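Local coordinates for regulatory protein SWI6 (Saccharomyces cerevisiae, PDB 1SW6) that serves as the shared regulatory subunit of the yeast transcription complexes SBF and MBF, which drive cell-cycle-dependent gene expression, here seen as its ankyrin-repeat domain, at residues 27-32 / 238-243; 155-160 / 188-193. All coordinates share one frame; numbering follows the deposited sequence.

In the fold
Both contacts lie in the ankyrin-repeat fragment of Swi6, their centres about 13 Å apart. Contact 1 is a surface pairing of strands 27-29 and 240-242, which brings the start of the modelled chain beside a part of ANK 3 more than 200 residues later. Contact 2 falls between those segments along the chain and is buried, joining the loop after helix 144-152 to the end of helix 183-190. Direct links connect them: a salt bridge from R238 NH1 to D188 OD1, a probable hydrogen bond from H32 NE2 to S155 O, and packing of I28 on Y189. The N-terminal segment thus lies across the ankyrin repeats, touching ANK 1, 2 and 3.

Contact 1 (27-32 / 238-243); sequences IITFTH and RPIQSG
I27, I28 and T29 pair in parallel with I240, Q241 and S242, two short strands whose axes approach to 4.7 Å with 33° between their directions. Four backbone hydrogen bonds join them, from I27 N to P239 O, Q241 N to I27 O, T29 N to Q241 O and G243 N to T29 O, alternating in direction as a parallel pair requires. I28 CA also sends a CA-H...O contact to Q241 O at 3.2 Å.

On the face carrying I27, T29 and I240, the methyls T29 CG2 and I240 CG2 meet at 3.5 Å, the two side chains crossing at about a right angle. With chi1 56°, T29 OG1 sits between its own backbone N and carbonyl carbon, which leaves CG2 beside the N and facing I240. Just before the strand, the guanidinium of R238 lays one face against I27, with I27 CG1 over its centre and 3.5 Å from R238 CZ. The bend of the arginine chain at chi3 (58°) turns NE back toward this isoleucine. R238 NE bonds to G25 O, and NH1 forms a salt bridge with D188. An alanine here would probably leave D188 without this charged mate and G25 O without its donor, and open a gap beside I27 CG1. On the other face, I28 CG2 presses on G243 CA at 3.2 Å, tighter than normal van der Waals contact. Past the strand, the F30 ring brings CE2 within 4.0 Å of G243 C.

This two-stranded parallel sheet is an addition to the helical ankyrin framework. L263 of helix 261-265 packs on I27, T29 and I240; Y189 of helix 183-190 meets I28 and F30, and helix 144-152 reaches F30 through V151 and K152.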
loop_
_atom_site.group_PDB
_atom_site.type_symbol
_atom_site.label_atom_id
_atom_site.label_comp_id
_atom_site.label_asym_id
_atom_site.label_seq_id
_atom_site.Cartn_x
_atom_site.Cartn_y
_atom_site.Cartn_z
ATOM N N ILE A 27 0.406 21.287 -23.751
ATOM C CA ILE A 27 0.991 20.824 -22.505
ATOM C C ILE A 27 1.050 22.022 -21.562
ATOM O O ILE A 27 1.768 22.989 -21.816
ATOM C CB ILE A 27 2.422 20.302 -22.730
ATOM C CG1 ILE A 27 2.404 19.157 -23.746
ATOM C CG2 ILE A 27 3.027 19.856 -21.414
ATOM C CD1 ILE A 27 3.785 18.621 -24.095
ATOM N N ILE A 28 0.278 21.969 -20.484
ATOM C CA ILE A 28 0.269 23.051 -19.509
ATOM C C ILE A 28 1.454 22.814 -18.580
ATOM O O ILE A 28 1.570 21.753 -17.966
ATOM C CB ILE A 28 -1.043 23.036 -18.736
ATOM C CG1 ILE A 28 -2.202 23.053 -19.737
ATOM C CG2 ILE A 28 -1.122 24.235 -17.802
ATOM C CD1 ILE A 28 -3.568 22.939 -19.098
ATOM N N THR A 29 2.335 23.800 -18.474
ATOM C CA THR A 29 3.536 23.647 -17.666
ATOM C C THR A 29 3.603 24.441 -16.364
ATOM O O THR A 29 2.920 25.447 -16.204
ATOM C CB THR A 29 4.767 23.994 -18.512
ATOM O OG1 THR A 29 4.620 25.321 -19.038
ATOM C CG2 THR A 29 4.902 23.017 -19.683
ATOM N N PHE A 30 4.436 23.964 -15.440
ATOM C CA PHE A 30 4.641 24.603 -14.142
ATOM C C PHE A 30 6.133 24.536 -13.813
ATOM O O PHE A 30 6.811 23.569 -14.183
ATOM C CB PHE A 30 3.835 23.886 -13.053
ATOM C CG PHE A 30 2.375 23.726 -13.381
ATOM C CD1 PHE A 30 1.947 22.725 -14.248
ATOM C CD2 PHE A 30 1.428 24.592 -12.841
ATOM C CE1 PHE A 30 0.601 22.589 -14.575
ATOM C CE2 PHE A 30 0.071 24.467 -13.159
ATOM C CZ PHE A 30 -0.343 23.464 -14.030
ATOM N N THR A 31 6.655 25.551 -13.128
ATOM C CA THR A 31 8.083 25.562 -12.797
ATOM C C THR A 31 8.438 25.781 -11.329
ATOM O O THR A 31 9.619 25.829 -10.976
ATOM C CB THR A 31 8.846 26.623 -13.630
ATOM O OG1 THR A 31 8.147 27.875 -13.568
ATOM C CG2 THR A 31 8.980 26.171 -15.080
ATOM N N HIS A 32 7.429 25.901 -10.474
ATOM C CA HIS A 32 7.673 26.118 -9.051
ATOM C C HIS A 32 8.693 25.134 -8.476
ATOM O O HIS A 32 9.418 25.462 -7.540
ATOM C CB HIS A 32 6.368 25.992 -8.267
ATOM C CG HIS A 32 5.744 24.636 -8.364
ATOM N ND1 HIS A 32 4.837 24.303 -9.348
ATOM C CD2 HIS A 32 5.929 23.516 -7.628
ATOM C CE1 HIS A 32 4.491 23.035 -9.213
ATOM N NE2 HIS A 32 5.140 22.534 -8.176
ATOM N N ARG A 238 3.471 19.673 -30.252
ATOM C CA ARG A 238 2.456 20.111 -29.311
ATOM C C ARG A 238 2.765 21.462 -28.682
ATOM O O ARG A 238 3.848 21.677 -28.135
ATOM C CB ARG A 238 2.264 19.051 -28.222
ATOM C CG ARG A 238 1.726 17.726 -28.747
ATOM C CD ARG A 238 1.441 16.762 -27.605
ATOM N NE ARG A 238 0.485 17.333 -26.664
ATOM C CZ ARG A 238 0.326 16.910 -25.416
ATOM N NH1 ARG A 238 1.067 15.902 -24.959
ATOM N NH2 ARG A 238 -0.554 17.510 -24.621
ATOM N N PRO A 239 1.807 22.398 -28.754
ATOM C CA PRO A 239 2.017 23.726 -28.172
ATOM C C PRO A 239 2.256 23.613 -26.669
ATOM O O PRO A 239 1.834 22.649 -26.037
ATOM C CB PRO A 239 0.720 24.458 -28.515
ATOM C CG PRO A 239 -0.300 23.344 -28.538
ATOM C CD PRO A 239 0.435 22.254 -29.273
ATOM N N ILE A 240 2.946 24.594 -26.104
ATOM C CA ILE A 240 3.238 24.596 -24.677
ATOM C C ILE A 240 2.801 25.916 -24.044
ATOM O O ILE A 240 3.343 26.974 -24.369
ATOM C CB ILE A 240 4.749 24.427 -24.417
ATOM C CG1 ILE A 240 5.257 23.139 -25.067
ATOM C CG2 ILE A 240 5.019 24.421 -22.921
ATOM C CD1 ILE A 240 6.769 22.991 -25.009
ATOM N N GLN A 241 1.821 25.861 -23.150
ATOM C CA GLN A 241 1.366 27.076 -22.488
ATOM C C GLN A 241 1.545 26.956 -20.978
ATOM O O GLN A 241 1.284 25.903 -20.395
ATOM C CB GLN A 241 -0.099 27.361 -22.833
ATOM C CG GLN A 241 -1.084 26.304 -22.375
ATOM C CD GLN A 241 -2.527 26.686 -22.669
ATOM O OE1 GLN A 241 -2.908 26.891 -23.824
ATOM N NE2 GLN A 241 -3.338 26.785 -21.620
ATOM N N SER A 242 2.013 28.034 -20.353
ATOM C CA SER A 242 2.229 28.062 -18.907
ATOM C C SER A 242 0.892 28.196 -18.175
ATOM O O SER A 242 0.191 29.197 -18.330
ATOM C CB SER A 242 3.145 29.232 -18.534
ATOM O OG SER A 242 3.317 29.331 -17.129
ATOM N N GLY A 243 0.545 27.187 -17.379
ATOM C CA GLY A 243 -0.712 27.219 -16.653
ATOM C C GLY A 243 -0.611 27.840 -15.275
ATOM O O GLY A 243 -1.529 28.531 -14.825
#

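Contact 2 (155-160 / 188-193); sequences SNRLYG and DYLYPC
R157 reaches from an irregular loop toward 188-193, the last turn of helix 183-190 and the residues after it; the backbones come nearest at L158 and C193, CA to CA 6.2 Å. R157 NH1 donates to Y189 O at 3.1 Å, with the donor tilted 31° from the carbonyl plane. A water lying in the guanidinium plane accepts from the same NH1 and donates to Y191 OH, adding a bridge between the segments. P192 covers one guanidinium face: its CG sits over the centre, 3.7 Å from R157 CZ. Farther back, R157 CD touches L190 CD2 at 4.1 Å. The buried arginine is held from outside as well, by a salt bridge from NE to D33 and a bond from NH2 to F30 O.

Beside it, C193 SG lies 3.2 Å from R157 O, and L158 CD2 meets P192 CB at 4.2 Å, the two side chains at about a right angle. N156 OD1 accepts from L158 N, forming an Asx turn within the loop.

The contact joins the end of ANK 1 to ANK 2. L190 and C193 also pack on C167 and L168 of helix 167-173, while helix 144-152 supplies V151 against R157 and V147 against L190.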
loop_
_atom_site.group_PDB
_atom_site.type_symbol
_atom_site.label_atom_id
_atom_site.label_comp_id
_atom_site.label_asym_id
_atom_site.label_seq_id
_atom_site.Cartn_x
_atom_site.Cartn_y
_atom_site.Cartn_z
ATOM N N SER A 155 2.622 21.455 -5.268
ATOM C CA SER A 155 3.227 20.166 -4.981
ATOM C C SER A 155 4.479 19.961 -5.829
ATOM O O SER A 155 4.433 20.054 -7.059
ATOM C CB SER A 155 2.230 19.039 -5.245
ATOM O OG SER A 155 1.160 19.088 -4.321
ATOM N N ASN A 156 5.592 19.685 -5.157
ATOM C CA ASN A 156 6.869 19.454 -5.819
ATOM C C ASN A 156 6.854 18.032 -6.373
ATOM O O ASN A 156 6.699 17.057 -5.630
ATOM C CB ASN A 156 8.007 19.610 -4.813
ATOM C CG ASN A 156 9.374 19.566 -5.460
ATOM O OD1 ASN A 156 9.655 18.704 -6.296
ATOM N ND2 ASN A 156 10.245 20.494 -5.061
ATOM N N ARG A 157 7.022 17.913 -7.682
ATOM C CA ARG A 157 6.987 16.616 -8.337
ATOM C C ARG A 157 8.304 15.855 -8.286
ATOM O O ARG A 157 8.362 14.684 -8.652
ATOM C CB ARG A 157 6.566 16.813 -9.792
ATOM C CG ARG A 157 5.230 17.521 -9.930
ATOM C CD ARG A 157 5.034 18.086 -11.324
ATOM N NE ARG A 157 6.002 19.139 -11.623
ATOM C CZ ARG A 157 5.975 19.887 -12.719
ATOM N NH1 ARG A 157 5.024 19.697 -13.629
ATOM N NH2 ARG A 157 6.893 20.830 -12.904
ATOM N N LEU A 158 9.361 16.504 -7.815
ATOM C CA LEU A 158 10.667 15.858 -7.787
ATOM C C LEU A 158 11.024 15.050 -6.537
ATOM O O LEU A 158 12.036 14.353 -6.526
ATOM C CB LEU A 158 11.757 16.908 -8.041
ATOM C CG LEU A 158 11.669 17.743 -9.328
ATOM C CD1 LEU A 158 12.968 18.526 -9.506
ATOM C CD2 LEU A 158 11.453 16.839 -10.535
ATOM N N TYR A 159 10.201 15.134 -5.496
ATOM C CA TYR A 159 10.493 14.417 -4.255
ATOM C C TYR A 159 10.413 12.900 -4.337
ATOM O O TYR A 159 9.419 12.341 -4.794
ATOM C CB TYR A 159 9.564 14.893 -3.131
ATOM C CG TYR A 159 9.915 16.245 -2.552
ATOM C CD1 TYR A 159 11.199 16.508 -2.080
ATOM C CD2 TYR A 159 8.959 17.247 -2.445
ATOM C CE1 TYR A 159 11.520 17.734 -1.518
ATOM C CE2 TYR A 159 9.270 18.477 -1.881
ATOM C CZ TYR A 159 10.549 18.710 -1.421
ATOM O OH TYR A 159 10.870 19.923 -0.867
ATOM N N GLY A 160 11.471 12.236 -3.890
ATOM C CA GLY A 160 11.472 10.786 -3.881
ATOM C C GLY A 160 10.979 10.333 -2.514
ATOM O O GLY A 160 10.986 11.116 -1.555
ATOM N N ASP A 188 1.748 14.542 -19.190
ATOM C CA ASP A 188 1.777 15.987 -19.447
ATOM C C ASP A 188 2.084 16.768 -18.177
ATOM O O ASP A 188 2.685 17.850 -18.236
ATOM C CB ASP A 188 0.452 16.491 -20.039
ATOM C CG ASP A 188 0.255 16.066 -21.486
ATOM O OD1 ASP A 188 1.220 15.547 -22.111
ATOM O OD2 ASP A 188 -0.868 16.259 -21.999
ATOM N N TYR A 189 1.682 16.218 -17.033
ATOM C CA TYR A 189 1.930 16.862 -15.744
ATOM C C TYR A 189 3.108 16.287 -14.949
ATOM O O TYR A 189 3.643 16.973 -14.074
ATOM C CB TYR A 189 0.678 16.813 -14.864
ATOM C CG TYR A 189 -0.439 17.691 -15.357
ATOM C CD1 TYR A 189 -1.209 17.317 -16.458
ATOM C CD2 TYR A 189 -0.704 18.921 -14.749
ATOM C CE1 TYR A 189 -2.216 18.145 -16.950
ATOM C CE2 TYR A 189 -1.706 19.760 -15.229
ATOM C CZ TYR A 189 -2.459 19.365 -16.332
ATOM O OH TYR A 189 -3.448 20.193 -16.818
ATOM N N LEU A 190 3.525 15.054 -15.242
ATOM C CA LEU A 190 4.632 14.461 -14.477
ATOM C C LEU A 190 5.913 14.136 -15.245
ATOM O O LEU A 190 6.797 13.489 -14.697
ATOM C CB LEU A 190 4.165 13.190 -13.735
ATOM C CG LEU A 190 2.970 13.259 -12.764
ATOM C CD1 LEU A 190 2.922 11.983 -11.918
ATOM C CD2 LEU A 190 3.097 14.468 -11.836
ATOM N N TYR A 191 6.025 14.597 -16.493
ATOM C CA TYR A 191 7.224 14.338 -17.297
ATOM C C TYR A 191 8.532 14.745 -16.610
ATOM O O TYR A 191 9.577 14.144 -16.868
ATOM C CB TYR A 191 7.119 15.033 -18.669
ATOM C CG TYR A 191 7.158 16.546 -18.612
ATOM C CD1 TYR A 191 8.363 17.230 -18.447
ATOM C CD2 TYR A 191 5.987 17.286 -18.674
ATOM C CE1 TYR A 191 8.393 18.624 -18.336
ATOM C CE2 TYR A 191 6.000 18.670 -18.566
ATOM C CZ TYR A 191 7.205 19.336 -18.396
ATOM O OH TYR A 191 7.205 20.715 -18.281
ATOM N N PRO A 192 8.504 15.772 -15.733
ATOM C CA PRO A 192 9.779 16.120 -15.098
ATOM C C PRO A 192 10.381 14.939 -14.335
ATOM O O PRO A 192 11.592 14.858 -14.186
ATOM C CB PRO A 192 9.402 17.274 -14.169
ATOM C CG PRO A 192 8.264 17.944 -14.910
ATOM C CD PRO A 192 7.460 16.763 -15.395
ATOM N N CYS A 193 9.534 14.025 -13.858
ATOM C CA CYS A 193 10.004 12.854 -13.117
ATOM C C CYS A 193 10.763 11.867 -14.003
ATOM O O CYS A 193 11.537 11.055 -13.512
ATOM C CB CYS A 193 8.825 12.115 -12.468
ATOM S SG CYS A 193 7.812 13.106 -11.336
HETATM O O HOH W 1 5.511 21.335 -16.142
#